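Local atomic coordinates of unsaturated glucuronyl hydrolase (Streptococcus agalactiae, PDB entry 2ZZR), a protein that hydrolyses unsaturated disaccharides of chondroitin, hyaluronan and heparin, releasing the unsaturated uronic acid as a family 88 glycoside hydrolase. Residues A[132-135]-A[136-139]; A[92-95]-A[96-99]; A[182-185]-A[186-190]; A[117-120]-A[121-125]. All coordinates share one frame; numbering follows the deposited sequence.

Contact 1. Residues A[132-135]-A[136-139]; sequences DVKA and LEAT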
ATOM      1  N   ASP A 132     -20.800  -3.690 -10.191  1.00 22.37           N
ATOM      2  CA  ASP A 132     -21.276  -2.417 -10.760  1.00 22.54           C
ATOM      3  C   ASP A 132     -20.551  -2.059 -12.061  1.00 22.71           C
ATOM      4  O   ASP A 132     -19.320  -1.986 -12.100  1.00 22.56           O
ATOM      5  CB  ASP A 132     -21.175  -1.280  -9.739  1.00 22.34           C
ATOM      6  CG  ASP A 132     -21.789   0.012 -10.244  1.00 23.00           C
ATOM      7  OD1 ASP A 132     -23.010   0.206 -10.031  1.00 23.23           O
ATOM      8  OD2 ASP A 132     -21.066   0.814 -10.882  1.00 21.22           O
ATOM      9  N   VAL A 133     -21.321  -1.849 -13.126  1.00 22.58           N
ATOM     10  CA  VAL A 133     -20.750  -1.636 -14.459  1.00 22.80           C
ATOM     11  C   VAL A 133     -20.053  -0.282 -14.635  1.00 22.39           C
ATOM     12  O   VAL A 133     -19.139  -0.163 -15.451  1.00 22.22           O
ATOM     13  CB  VAL A 133     -21.790  -1.861 -15.594  1.00 23.04           C
ATOM     14  CG1 VAL A 133     -22.256  -3.319 -15.600  1.00 23.70           C
ATOM     15  CG2 VAL A 133     -22.969  -0.901 -15.463  1.00 24.06           C
ATOM     16  N   LYS A 134     -20.484   0.728 -13.884  1.00 22.34           N
ATOM     17  CA  LYS A 134     -19.821   2.039 -13.927  1.00 22.40           C
ATOM     18  C   LYS A 134     -18.495   1.994 -13.166  1.00 22.05           C
ATOM     19  O   LYS A 134     -17.527   2.658 -13.550  1.00 22.13           O
ATOM     20  CB  LYS A 134     -20.727   3.148 -13.390  1.00 22.86           C
ATOM     21  CG  LYS A 134     -21.858   3.522 -14.352  1.00 24.09           C
ATOM     22  CD  LYS A 134     -22.595   4.778 -13.904  1.00 27.16           C
ATOM     23  CE  LYS A 134     -23.641   5.204 -14.933  1.00 29.03           C
ATOM     24  NZ  LYS A 134     -23.033   5.896 -16.110  1.00 30.55           N
ATOM     25  N   ALA A 135     -18.459   1.200 -12.097  1.00 21.63           N
ATOM     26  CA  ALA A 135     -17.214   0.928 -11.367  1.00 21.04           C
ATOM     27  C   ALA A 135     -16.200   0.209 -12.267  1.00 20.91           C
ATOM     28  O   ALA A 135     -15.008   0.540 -12.263  1.00 20.52           O
ATOM     29  CB  ALA A 135     -17.497   0.117 -10.105  1.00 21.00           C
ATOM     30  N   LEU A 136     -16.679  -0.761 -13.045  1.00 20.62           N
ATOM     31  CA  LEU A 136     -15.846  -1.439 -14.029  1.00 20.55           C
ATOM     32  C   LEU A 136     -15.352  -0.475 -15.108  1.00 20.40           C
ATOM     33  O   LEU A 136     -14.173  -0.468 -15.447  1.00 20.13           O
ATOM     34  CB  LEU A 136     -16.591  -2.621 -14.661  1.00 20.64           C
ATOM     35  CG  LEU A 136     -15.856  -3.422 -15.740  1.00 20.71           C
ATOM     36  CD1 LEU A 136     -14.555  -4.027 -15.205  1.00 20.68           C
ATOM     37  CD2 LEU A 136     -16.757  -4.513 -16.322  1.00 20.82           C
ATOM     38  N   GLU A 137     -16.267   0.336 -15.637  1.00 20.14           N
ATOM     39  CA  GLU A 137     -15.945   1.312 -16.674  1.00 20.25           C
ATOM     40  C   GLU A 137     -14.825   2.251 -16.217  1.00 19.24           C
ATOM     41  O   GLU A 137     -13.855   2.467 -16.943  1.00 19.17           O
ATOM     42  CB  GLU A 137     -17.195   2.118 -17.034  1.00 20.19           C
ATOM     43  CG  GLU A 137     -16.986   3.147 -18.134  1.00 21.40           C
ATOM     44  CD  GLU A 137     -18.197   4.044 -18.334  1.00 22.04           C
ATOM     45  OE1 GLU A 137     -18.045   5.093 -18.990  1.00 24.79           O
ATOM     46  OE2 GLU A 137     -19.291   3.711 -17.826  1.00 24.15           O
ATOM     47  N   ALA A 138     -14.968   2.790 -15.011  1.00 18.79           N
ATOM     48  CA  ALA A 138     -13.965   3.695 -14.443  1.00 18.25           C
ATOM     49  C   ALA A 138     -12.619   2.992 -14.286  1.00 18.11           C
ATOM     50  O   ALA A 138     -11.570   3.577 -14.565  1.00 17.84           O
ATOM     51  CB  ALA A 138     -14.436   4.246 -13.109  1.00 18.22           C
ATOM     52  N   THR A 139     -12.658   1.736 -13.846  1.00 17.89           N
ATOM     53  CA  THR A 139     -11.437   0.940 -13.664  1.00 17.87           C
ATOM     54  C   THR A 139     -10.669   0.751 -14.980  1.00 17.88           C
ATOM     55  O   THR A 139      -9.453   0.980 -15.036  1.00 17.63           O
ATOM     56  CB  THR A 139     -11.746  -0.440 -13.020  1.00 17.63           C
ATOM     57  OG1 THR A 139     -12.318  -0.254 -11.718  1.00 17.60           O
ATOM     58  CG2 THR A 139     -10.477  -1.258 -12.887  1.00 17.71           C
TER
HETATM   59  O   HOH W   1     -21.070   1.507 -17.415  1.00 42.74           O
HETATM   60  O   HOH W   2     -21.591   4.981 -18.168  1.00 40.47           O

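Contact 2. Residues A[92-95]-A[96-99]; sequences IAHK and NVLS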
ATOM      1  N   ILE A  92     -22.846   6.021  -0.040  1.00 22.85           N
ATOM      2  CA  ILE A  92     -21.799   7.047  -0.100  1.00 22.45           C
ATOM      3  C   ILE A  92     -20.599   6.577  -0.928  1.00 21.69           C
ATOM      4  O   ILE A  92     -20.068   7.341  -1.734  1.00 21.63           O
ATOM      5  CB  ILE A  92     -21.392   7.599   1.303  1.00 22.57           C
ATOM      6  CG1 ILE A  92     -20.376   8.748   1.175  1.00 23.50           C
ATOM      7  CG2 ILE A  92     -20.880   6.495   2.230  1.00 22.94           C
ATOM      8  CD1 ILE A  92     -20.864   9.940   0.323  1.00 25.75           C
ATOM      9  N   ALA A  93     -20.206   5.316  -0.753  1.00 21.04           N
ATOM     10  CA  ALA A  93     -19.073   4.760  -1.496  1.00 20.28           C
ATOM     11  C   ALA A  93     -19.336   4.743  -3.003  1.00 20.04           C
ATOM     12  O   ALA A  93     -18.443   5.045  -3.803  1.00 19.68           O
ATOM     13  CB  ALA A  93     -18.720   3.365  -0.976  1.00 20.13           C
ATOM     14  N   HIS A  94     -20.564   4.418  -3.400  1.00 19.66           N
ATOM     15  CA  HIS A  94     -20.895   4.411  -4.820  1.00 19.62           C
ATOM     16  C   HIS A  94     -20.950   5.816  -5.420  1.00 19.68           C
ATOM     17  O   HIS A  94     -20.662   5.997  -6.607  1.00 19.60           O
ATOM     18  CB  HIS A  94     -22.192   3.658  -5.121  1.00 19.83           C
ATOM     19  CG  HIS A  94     -22.524   3.633  -6.577  1.00 19.90           C
ATOM     20  ND1 HIS A  94     -21.790   2.911  -7.495  1.00 20.13           N
ATOM     21  CD2 HIS A  94     -23.481   4.277  -7.285  1.00 20.32           C
ATOM     22  CE1 HIS A  94     -22.295   3.095  -8.702  1.00 20.77           C
ATOM     23  NE2 HIS A  94     -23.319   3.923  -8.602  1.00 19.66           N
ATOM     24  N   LYS A  95     -21.331   6.799  -4.607  1.00 19.66           N
ATOM     25  CA  LYS A  95     -21.243   8.196  -5.021  1.00 19.96           C
ATOM     26  C   LYS A  95     -19.785   8.594  -5.267  1.00 19.68           C
ATOM     27  O   LYS A  95     -19.489   9.289  -6.247  1.00 20.06           O
ATOM     28  CB  LYS A  95     -21.914   9.114  -4.002  1.00 20.12           C
ATOM     29  CG  LYS A  95     -23.435   9.133  -4.150  1.00 22.23           C
ATOM     30  CD  LYS A  95     -24.087   9.976  -3.081  1.00 25.56           C
ATOM     31  CE  LYS A  95     -25.596   9.767  -3.081  1.00 28.24           C
ATOM     32  NZ  LYS A  95     -26.209  10.321  -1.844  1.00 30.87           N
ATOM     33  N   ASN A  96     -18.882   8.131  -4.396  1.00 19.17           N
ATOM     34  CA  ASN A  96     -17.437   8.292  -4.629  1.00 18.62           C
ATOM     35  C   ASN A  96     -17.040   7.684  -5.972  1.00 18.12           C
ATOM     36  O   ASN A  96     -16.346   8.313  -6.767  1.00 17.77           O
ATOM     37  CB  ASN A  96     -16.606   7.648  -3.511  1.00 18.40           C
ATOM     38  CG  ASN A  96     -16.621   8.434  -2.217  1.00 18.45           C
ATOM     39  OD1 ASN A  96     -17.280   9.480  -2.091  1.00 20.72           O
ATOM     40  ND2 ASN A  96     -15.900   7.922  -1.228  1.00 15.85           N
ATOM     41  N   VAL A  97     -17.494   6.457  -6.227  1.00 17.93           N
ATOM     42  CA  VAL A  97     -17.257   5.785  -7.508  1.00 18.08           C
ATOM     43  C   VAL A  97     -17.670   6.650  -8.708  1.00 18.29           C
ATOM     44  O   VAL A  97     -16.938   6.747  -9.695  1.00 18.09           O
ATOM     45  CB  VAL A  97     -17.946   4.390  -7.555  1.00 17.83           C
ATOM     46  CG1 VAL A  97     -17.909   3.803  -8.957  1.00 18.38           C
ATOM     47  CG2 VAL A  97     -17.285   3.447  -6.552  1.00 17.57           C
ATOM     48  N   LEU A  98     -18.840   7.282  -8.619  1.00 18.82           N
ATOM     49  CA  LEU A  98     -19.312   8.133  -9.712  1.00 19.03           C
ATOM     50  C   LEU A  98     -18.404   9.352  -9.904  1.00 18.78           C
ATOM     51  O   LEU A  98     -18.145   9.766 -11.038  1.00 18.81           O
ATOM     52  CB  LEU A  98     -20.774   8.543  -9.503  1.00 19.83           C
ATOM     53  CG  LEU A  98     -21.800   7.398  -9.611  1.00 20.64           C
ATOM     54  CD1 LEU A  98     -23.223   7.903  -9.351  1.00 21.82           C
ATOM     55  CD2 LEU A  98     -21.719   6.705 -10.959  1.00 21.47           C
ATOM     56  N   SER A  99     -17.907   9.889  -8.790  1.00 18.42           N
ATOM     57  CA  SER A  99     -16.916  10.965  -8.796  1.00 18.55           C
ATOM     58  C   SER A  99     -15.616  10.522  -9.470  1.00 18.18           C
ATOM     59  O   SER A  99     -15.032  11.270 -10.253  1.00 17.92           O
ATOM     60  CB  SER A  99     -16.638  11.449  -7.370  1.00 18.71           C
ATOM     61  OG  SER A  99     -15.586  12.403  -7.339  1.00 19.56           O
TER

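Contact 3. Residues A[182-185]-A[186-190]; sequences LFFA and YEQTG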
ATOM      1  N   LEU A 182      -3.470  -3.015 -13.658  1.00 13.84           N
ATOM      2  CA  LEU A 182      -3.184  -3.542 -14.991  1.00 14.23           C
ATOM      3  C   LEU A 182      -3.433  -5.045 -15.098  1.00 14.64           C
ATOM      4  O   LEU A 182      -3.940  -5.513 -16.120  1.00 14.80           O
ATOM      5  CB  LEU A 182      -1.762  -3.190 -15.429  1.00 14.30           C
ATOM      6  CG  LEU A 182      -1.461  -1.691 -15.440  1.00 14.85           C
ATOM      7  CD1 LEU A 182      -0.037  -1.460 -15.909  1.00 16.37           C
ATOM      8  CD2 LEU A 182      -2.456  -0.920 -16.318  1.00 16.24           C
ATOM      9  N   PHE A 183      -3.095  -5.798 -14.049  1.00 14.75           N
ATOM     10  CA  PHE A 183      -3.416  -7.229 -14.015  1.00 15.28           C
ATOM     11  C   PHE A 183      -4.932  -7.445 -14.055  1.00 15.57           C
ATOM     12  O   PHE A 183      -5.401  -8.387 -14.696  1.00 15.86           O
ATOM     13  CB  PHE A 183      -2.818  -7.922 -12.789  1.00 15.22           C
ATOM     14  CG  PHE A 183      -1.319  -8.153 -12.873  1.00 15.45           C
ATOM     15  CD1 PHE A 183      -0.477  -7.673 -11.875  1.00 15.86           C
ATOM     16  CD2 PHE A 183      -0.760  -8.871 -13.934  1.00 15.44           C
ATOM     17  CE1 PHE A 183       0.904  -7.895 -11.929  1.00 15.12           C
ATOM     18  CE2 PHE A 183       0.620  -9.097 -14.002  1.00 15.25           C
ATOM     19  CZ  PHE A 183       1.453  -8.606 -12.994  1.00 15.24           C
ATOM     20  N   PHE A 184      -5.683  -6.576 -13.376  1.00 15.71           N
ATOM     21  CA  PHE A 184      -7.150  -6.633 -13.410  1.00 16.44           C
ATOM     22  C   PHE A 184      -7.670  -6.367 -14.825  1.00 17.00           C
ATOM     23  O   PHE A 184      -8.513  -7.114 -15.339  1.00 17.16           O
ATOM     24  CB  PHE A 184      -7.771  -5.642 -12.416  1.00 16.52           C
ATOM     25  CG  PHE A 184      -9.276  -5.566 -12.499  1.00 16.42           C
ATOM     26  CD1 PHE A 184     -10.066  -6.490 -11.822  1.00 16.23           C
ATOM     27  CD2 PHE A 184      -9.898  -4.587 -13.270  1.00 16.69           C
ATOM     28  CE1 PHE A 184     -11.462  -6.437 -11.905  1.00 17.47           C
ATOM     29  CE2 PHE A 184     -11.293  -4.525 -13.359  1.00 16.84           C
ATOM     30  CZ  PHE A 184     -12.073  -5.444 -12.667  1.00 16.66           C
ATOM     31  N   ALA A 185      -7.164  -5.308 -15.455  1.00 17.49           N
ATOM     32  CA  ALA A 185      -7.569  -4.971 -16.823  1.00 18.24           C
ATOM     33  C   ALA A 185      -7.276  -6.115 -17.788  1.00 18.66           C
ATOM     34  O   ALA A 185      -8.084  -6.400 -18.677  1.00 19.00           O
ATOM     35  CB  ALA A 185      -6.903  -3.684 -17.286  1.00 18.26           C
ATOM     36  N   TYR A 186      -6.141  -6.784 -17.600  1.00 19.05           N
ATOM     37  CA  TYR A 186      -5.815  -7.962 -18.401  1.00 19.75           C
ATOM     38  C   TYR A 186      -6.871  -9.057 -18.232  1.00 20.08           C
ATOM     39  O   TYR A 186      -7.343  -9.630 -19.219  1.00 20.13           O
ATOM     40  CB  TYR A 186      -4.431  -8.517 -18.048  1.00 20.29           C
ATOM     41  CG  TYR A 186      -4.225  -9.916 -18.582  1.00 21.19           C
ATOM     42  CD1 TYR A 186      -4.093 -10.148 -19.955  1.00 21.28           C
ATOM     43  CD2 TYR A 186      -4.194 -11.010 -17.720  1.00 21.76           C
ATOM     44  CE1 TYR A 186      -3.922 -11.437 -20.450  1.00 22.72           C
ATOM     45  CE2 TYR A 186      -4.027 -12.299 -18.203  1.00 22.72           C
ATOM     46  CZ  TYR A 186      -3.890 -12.505 -19.565  1.00 22.51           C
ATOM     47  OH  TYR A 186      -3.716 -13.784 -20.036  1.00 24.44           O
ATOM     48  N   GLU A 187      -7.225  -9.345 -16.981  1.00 20.09           N
ATOM     49  CA  GLU A 187      -8.188 -10.410 -16.677  1.00 20.56           C
ATOM     50  C   GLU A 187      -9.571 -10.121 -17.260  1.00 21.35           C
ATOM     51  O   GLU A 187     -10.260 -11.036 -17.720  1.00 21.69           O
ATOM     52  CB  GLU A 187      -8.275 -10.639 -15.168  1.00 20.37           C
ATOM     53  CG  GLU A 187      -7.007 -11.268 -14.592  1.00 19.49           C
ATOM     54  CD  GLU A 187      -6.982 -11.300 -13.075  1.00 20.37           C
ATOM     55  OE1 GLU A 187      -7.868 -10.694 -12.437  1.00 20.05           O
ATOM     56  OE2 GLU A 187      -6.066 -11.943 -12.520  1.00 20.53           O
ATOM     57  N   GLN A 188      -9.960  -8.848 -17.256  1.00 22.04           N
ATOM     58  CA  GLN A 188     -11.287  -8.436 -17.730  1.00 22.95           C
ATOM     59  C   GLN A 188     -11.406  -8.373 -19.252  1.00 23.28           C
ATOM     60  O   GLN A 188     -12.467  -8.675 -19.811  1.00 23.55           O
ATOM     61  CB  GLN A 188     -11.676  -7.082 -17.124  1.00 23.24           C
ATOM     62  CG  GLN A 188     -11.842  -7.102 -15.613  1.00 24.05           C
ATOM     63  CD  GLN A 188     -12.894  -8.098 -15.142  1.00 26.13           C
ATOM     64  OE1 GLN A 188     -14.011  -8.127 -15.661  1.00 26.87           O
ATOM     65  NE2 GLN A 188     -12.539  -8.917 -14.152  1.00 26.45           N
ATOM     66  N   THR A 189     -10.325  -7.978 -19.916  1.00 23.60           N
ATOM     67  CA  THR A 189     -10.359  -7.692 -21.352  1.00 23.74           C
ATOM     68  C   THR A 189      -9.696  -8.767 -22.209  1.00 24.01           C
ATOM     69  O   THR A 189     -10.014  -8.905 -23.393  1.00 24.37           O
ATOM     70  CB  THR A 189      -9.681  -6.340 -21.679  1.00 23.72           C
ATOM     71  OG1 THR A 189      -8.288  -6.415 -21.352  1.00 23.34           O
ATOM     72  CG2 THR A 189     -10.336  -5.192 -20.918  1.00 23.62           C
ATOM     73  N   GLY A 190      -8.762  -9.510 -21.617  1.00 23.99           N
ATOM     74  CA  GLY A 190      -7.948 -10.469 -22.358  1.00 23.87           C
ATOM     75  C   GLY A 190      -6.831  -9.817 -23.157  1.00 23.92           C
ATOM     76  O   GLY A 190      -6.118 -10.496 -23.899  1.00 24.02           O
TER

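Contact 4. Residues A[117-120]-A[121-125]; sequences FLYT and PSCTA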
ATOM      1  N   PHE A 117      -3.798   3.223  -6.786  1.00 12.46           N
ATOM      2  CA  PHE A 117      -4.181   3.712  -5.458  1.00 12.88           C
ATOM      3  C   PHE A 117      -5.550   4.392  -5.493  1.00 12.81           C
ATOM      4  O   PHE A 117      -6.346   4.252  -4.560  1.00 13.37           O
ATOM      5  CB  PHE A 117      -3.163   4.718  -4.911  1.00 12.86           C
ATOM      6  CG  PHE A 117      -1.891   4.099  -4.378  1.00 13.46           C
ATOM      7  CD1 PHE A 117      -0.671   4.740  -4.568  1.00 13.78           C
ATOM      8  CD2 PHE A 117      -1.912   2.907  -3.657  1.00 13.19           C
ATOM      9  CE1 PHE A 117       0.511   4.192  -4.067  1.00 12.64           C
ATOM     10  CE2 PHE A 117      -0.732   2.354  -3.149  1.00 14.12           C
ATOM     11  CZ  PHE A 117       0.476   3.001  -3.352  1.00 13.27           C
ATOM     12  N   LEU A 118      -5.808   5.138  -6.563  1.00 12.93           N
ATOM     13  CA  LEU A 118      -7.051   5.887  -6.695  1.00 13.42           C
ATOM     14  C   LEU A 118      -8.244   5.005  -7.041  1.00 13.95           C
ATOM     15  O   LEU A 118      -9.298   5.111  -6.408  1.00 14.42           O
ATOM     16  CB  LEU A 118      -6.896   7.002  -7.736  1.00 13.59           C
ATOM     17  CG  LEU A 118      -6.136   8.238  -7.244  1.00 13.62           C
ATOM     18  CD1 LEU A 118      -5.802   9.157  -8.402  1.00 13.91           C
ATOM     19  CD2 LEU A 118      -6.912   8.992  -6.157  1.00 14.63           C
ATOM     20  N   TYR A 119      -8.069   4.136  -8.034  1.00 14.13           N
ATOM     21  CA  TYR A 119      -9.197   3.411  -8.627  1.00 14.26           C
ATOM     22  C   TYR A 119      -9.428   2.008  -8.090  1.00 14.13           C
ATOM     23  O   TYR A 119     -10.549   1.509  -8.137  1.00 13.93           O
ATOM     24  CB  TYR A 119      -9.114   3.435 -10.156  1.00 14.73           C
ATOM     25  CG  TYR A 119      -9.503   4.804 -10.675  1.00 15.06           C
ATOM     26  CD1 TYR A 119     -10.804   5.062 -11.107  1.00 16.27           C
ATOM     27  CD2 TYR A 119      -8.587   5.860 -10.669  1.00 14.95           C
ATOM     28  CE1 TYR A 119     -11.174   6.327 -11.546  1.00 16.98           C
ATOM     29  CE2 TYR A 119      -8.951   7.131 -11.102  1.00 15.66           C
ATOM     30  CZ  TYR A 119     -10.243   7.358 -11.539  1.00 16.37           C
ATOM     31  OH  TYR A 119     -10.617   8.616 -11.959  1.00 16.18           O
ATOM     32  N   THR A 120      -8.376   1.372  -7.579  1.00 13.91           N
ATOM     33  CA  THR A 120      -8.515   0.002  -7.061  1.00 13.50           C
ATOM     34  C   THR A 120      -9.398  -0.117  -5.795  1.00 13.80           C
ATOM     35  O   THR A 120     -10.342  -0.921  -5.790  1.00 13.96           O
ATOM     36  CB  THR A 120      -7.142  -0.684  -6.860  1.00 13.49           C
ATOM     37  OG1 THR A 120      -6.455  -0.736  -8.121  1.00 13.26           O
ATOM     38  CG2 THR A 120      -7.332  -2.107  -6.309  1.00 13.05           C
ATOM     39  N   PRO A 121      -9.104   0.663  -4.729  1.00 14.28           N
ATOM     40  CA  PRO A 121      -9.904   0.561  -3.502  1.00 14.18           C
ATOM     41  C   PRO A 121     -11.274   1.236  -3.600  1.00 14.63           C
ATOM     42  O   PRO A 121     -12.082   1.101  -2.685  1.00 14.36           O
ATOM     43  CB  PRO A 121      -9.046   1.275  -2.450  1.00 14.33           C
ATOM     44  CG  PRO A 121      -7.706   1.515  -3.108  1.00 14.83           C
ATOM     45  CD  PRO A 121      -8.003   1.627  -4.557  1.00 13.98           C
ATOM     46  N   SER A 122     -11.521   1.948  -4.696  1.00 14.63           N
ATOM     47  CA  SER A 122     -12.784   2.656  -4.888  1.00 14.96           C
ATOM     48  C   SER A 122     -13.665   1.942  -5.912  1.00 15.60           C
ATOM     49  O   SER A 122     -14.727   1.398  -5.572  1.00 16.74           O
ATOM     50  CB  SER A 122     -12.510   4.099  -5.319  1.00 14.39           C
ATOM     51  OG  SER A 122     -11.812   4.124  -6.555  1.00 14.28           O
ATOM     52  N   CYS A 123     -13.210   1.927  -7.159  1.00 15.42           N
ATOM     53  CA  CYS A 123     -13.994   1.404  -8.270  1.00 15.73           C
ATOM     54  C   CYS A 123     -13.848  -0.103  -8.418  1.00 15.60           C
ATOM     55  O   CYS A 123     -14.844  -0.817  -8.484  1.00 15.81           O
ATOM     56  CB  CYS A 123     -13.614   2.117  -9.562  1.00 15.37           C
ATOM     57  SG  CYS A 123     -13.929   3.895  -9.459  1.00 17.66           S
ATOM     58  N   THR A 124     -12.616  -0.601  -8.451  1.00 15.08           N
ATOM     59  CA  THR A 124     -12.446  -2.051  -8.582  1.00 14.99           C
ATOM     60  C   THR A 124     -13.065  -2.751  -7.369  1.00 15.12           C
ATOM     61  O   THR A 124     -13.681  -3.811  -7.507  1.00 15.17           O
ATOM     62  CB  THR A 124     -10.977  -2.460  -8.785  1.00 14.85           C
ATOM     63  OG1 THR A 124     -10.393  -1.602  -9.769  1.00 14.90           O
ATOM     64  CG2 THR A 124     -10.889  -3.895  -9.282  1.00 14.57           C
ATOM     65  N   ALA A 125     -12.922  -2.134  -6.199  1.00 15.60           N
ATOM     66  CA  ALA A 125     -13.557  -2.616  -4.971  1.00 16.12           C
ATOM     67  C   ALA A 125     -15.050  -2.858  -5.164  1.00 16.87           C
ATOM     68  O   ALA A 125     -15.544  -3.952  -4.861  1.00 16.30           O
ATOM     69  CB  ALA A 125     -13.333  -1.651  -3.835  1.00 16.08           C
TER
HETATM   70  O   HOH W   3      -7.668  -2.360  -9.948  1.00 15.03           O

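Contact 1. Residues A[132-135]-A[136-139]
Thr139 grips the carbonyl of Ala135 twice. Thr139 OG1 donates to Ala135 O at 2.9 Å, and Thr139 N donates to the same oxygen at 3.1 Å. The two donors come from opposite faces of the carbonyl plane. The hydroxyl reaches back along the helix because OG1 stands beside the backbone N (chi1 -62°). One turn earlier, Asp132 caps the N-terminus of helix 133-147. Asp132 OD2 takes Ala135 N at 2.9 Å through the anti lone pair, and Lys134 N more weakly at 3.1 Å. The backbone O of Asp132 accepts from Leu136 N, which starts the helical ladder. Glu137 N to Val133 O and Ala138 N to Lys134 O continue it.

Lys134 and Glu137 do not form a direct salt bridge; Lys134 NZ lies 4.7 Å from Glu137 OE2. Water 2 spans the gap, accepting from Lys134 NZ at 2.7 Å and donating to Glu137 OE2 at 2.6 Å. Water 1 also donates to OE2, and weakly to Val133 O. The other carboxylate oxygen, OE1, pairs with Lys141.

The packing is spread over three neighbouring helices. Ala135 and Lys134 lie against helix 87-105, at Val97 and Leu98. Leu136 reaches Phe184 and Gln188 of helix 180-189. Ala138 and Thr139 meet Cys123 of helix 115-130, and Thr139 OG1 is also hydrogen-bonded to Thr124 OG1.

Contact 2. Residues A[92-95]-A[96-99]
This contact covers two successive turns in the middle of helix 87-105, where His94 packs along its own helix against Val97 and Leu98. The imidazole points down the helix because CG is anti to the backbone N (chi1 -179°). His94 ND1 comes within 4.1 Å of Val97 CB. His94 NE2 lies 3.9 Å from Leu98 CG, with both Leu98 methyls close by. The two aliphatic side chains meet the ring obliquely, in van der Waals contact. The ring is also held from outside: ND1 is hydrogen-bonded to Glu126 OE2 of helix 115-130.

Asn96 folds back over the preceding turn. Asn96 CB is 3.2 Å from Ala93 O, and Asn96 OD1 lies 4.3 Å from Ile92 CD1. Asn96 is buried, and its ND2 is hydrogen-bonded to Thr74 OG1 of helix 70-84. On the following turn, Ser99 OG is hydrogen-bonded to Asn65 ND2. Val97 CG2 lies 3.4 Å from Ala93 O.

Four i to i+4 backbone bonds run beneath these side chains. Asn96 N, Val97 N, Leu98 N and Ser99 N donate in turn to the carbonyls of residues 92 to 95. The last of them, Ser99 N to Lys95 O, measures 3.1 Å. The pattern is that of a regular alpha-helix of the alpha barrel, with Ala93, Asn96 and Val97 buried against neighbouring helices and Lys95 and Leu98 exposed.

Contact 3. Residues A[182-185]-A[186-190]
Leu182 opens this last part of helix 180-189: Leu182 O accepts from Tyr186 N at 2.9 Å. Phe183 O takes Glu187 N. Phe183 O also lies at the edge of the Tyr186 ring, and Glu187 CG packs 3.3 Å from Phe183 O. The carboxylate of Glu187 continues outward to a salt bridge between OE2 and Lys261 NZ.

Phe184 carries the main side-chain contact. Gln188 CG sits over one face of the Phe184 ring, 3.6 Å from the centroid and 22° off the normal, a CH-pi contact. Gln188 bends at chi2 (-58°), which carries its amide past the CE1-CZ side of the ring, roughly level with CG above the ring plane. Gln188 NE2 is 3.5 Å from Phe184 CE1, and the amide and ring planes are only 19° apart.

Ala185 O accepts two bonds from Thr189, from Thr189 N at 3.0 Å and from Thr189 OG1 at 2.7 Å. The hydroxyl stands above the carbonyl plane and N comes from the other face. Gly190, with positive phi, then leaves the helix, while its N still donates to Tyr186 O.

Helix 192-209 packs against Leu182, Phe183, Ala185 and Thr189. Phe184 faces helices 115-130 and 133-147, and Phe183 reaches helix 245-262.

Contact 4. Residues A[117-120]-A[121-125]
Helix 115-130 kinks here, with a wider pi-type turn at 121-124. Pro121 has no N-H to give, and Pro121 CD lies 3.1 Å from Phe117 O. Ser122 N also lacks a bond to the preceding turn. Tyr119 O instead takes both Cys123 N and Thr124 N, and Thr120 O takes Ala125 N at 2.9 Å.

Ser122 uses its side chain on the turn before. Ser122 OG donates to Leu118 O at 2.7 Å, in the carbonyl plane and on a lone pair. It gets there by standing between the backbone N and carbonyl carbon (chi1 61°). Thr120 CB is pressed tightly on Pro121 CD, at 3.4 Å. Cys123 SG lies 3.7 Å from Tyr119 CD1, and it meets the ring obliquely in a sulfur-aromatic contact. Water 3 bridges the two threonines, 2.7 Å from Thr120 OG1 and 2.8 Å from Thr124 OG1. Thr124 OG1 is also hydrogen-bonded to Thr139 OG1 of helix 133-147.

Every residue here is buried. Phe117 packs close to Asp114, the probable nucleophile, and to Trp250, a probable substrate-binding residue; its ring also meets Phe72 and Trp68. The arrangement is a proline-kinked helix with a pi-type turn, one end of which lies beside the active site.

In the fold
From the N terminus the order is contact 2 on helix 87-105, contact 4 on helix 115-130, contact 1 on helix 133-147 and contact 3 on helix 180-189. Each is a local stretch of one helix. None closes a long loop, and they follow in series without nesting or crossing. Val97 of contact 2 packs on Ser122 and Cys123 of contact 4, while Phe184 of contact 3 reaches Thr124 there. Contacts 2 and 3 do not meet; their nearest atoms are about 12 Å apart. Together they join four helices of the alpha barrel, with helix 133-147 of contact 1 touching the other three. Contact 4 lies nearest the chain's centre.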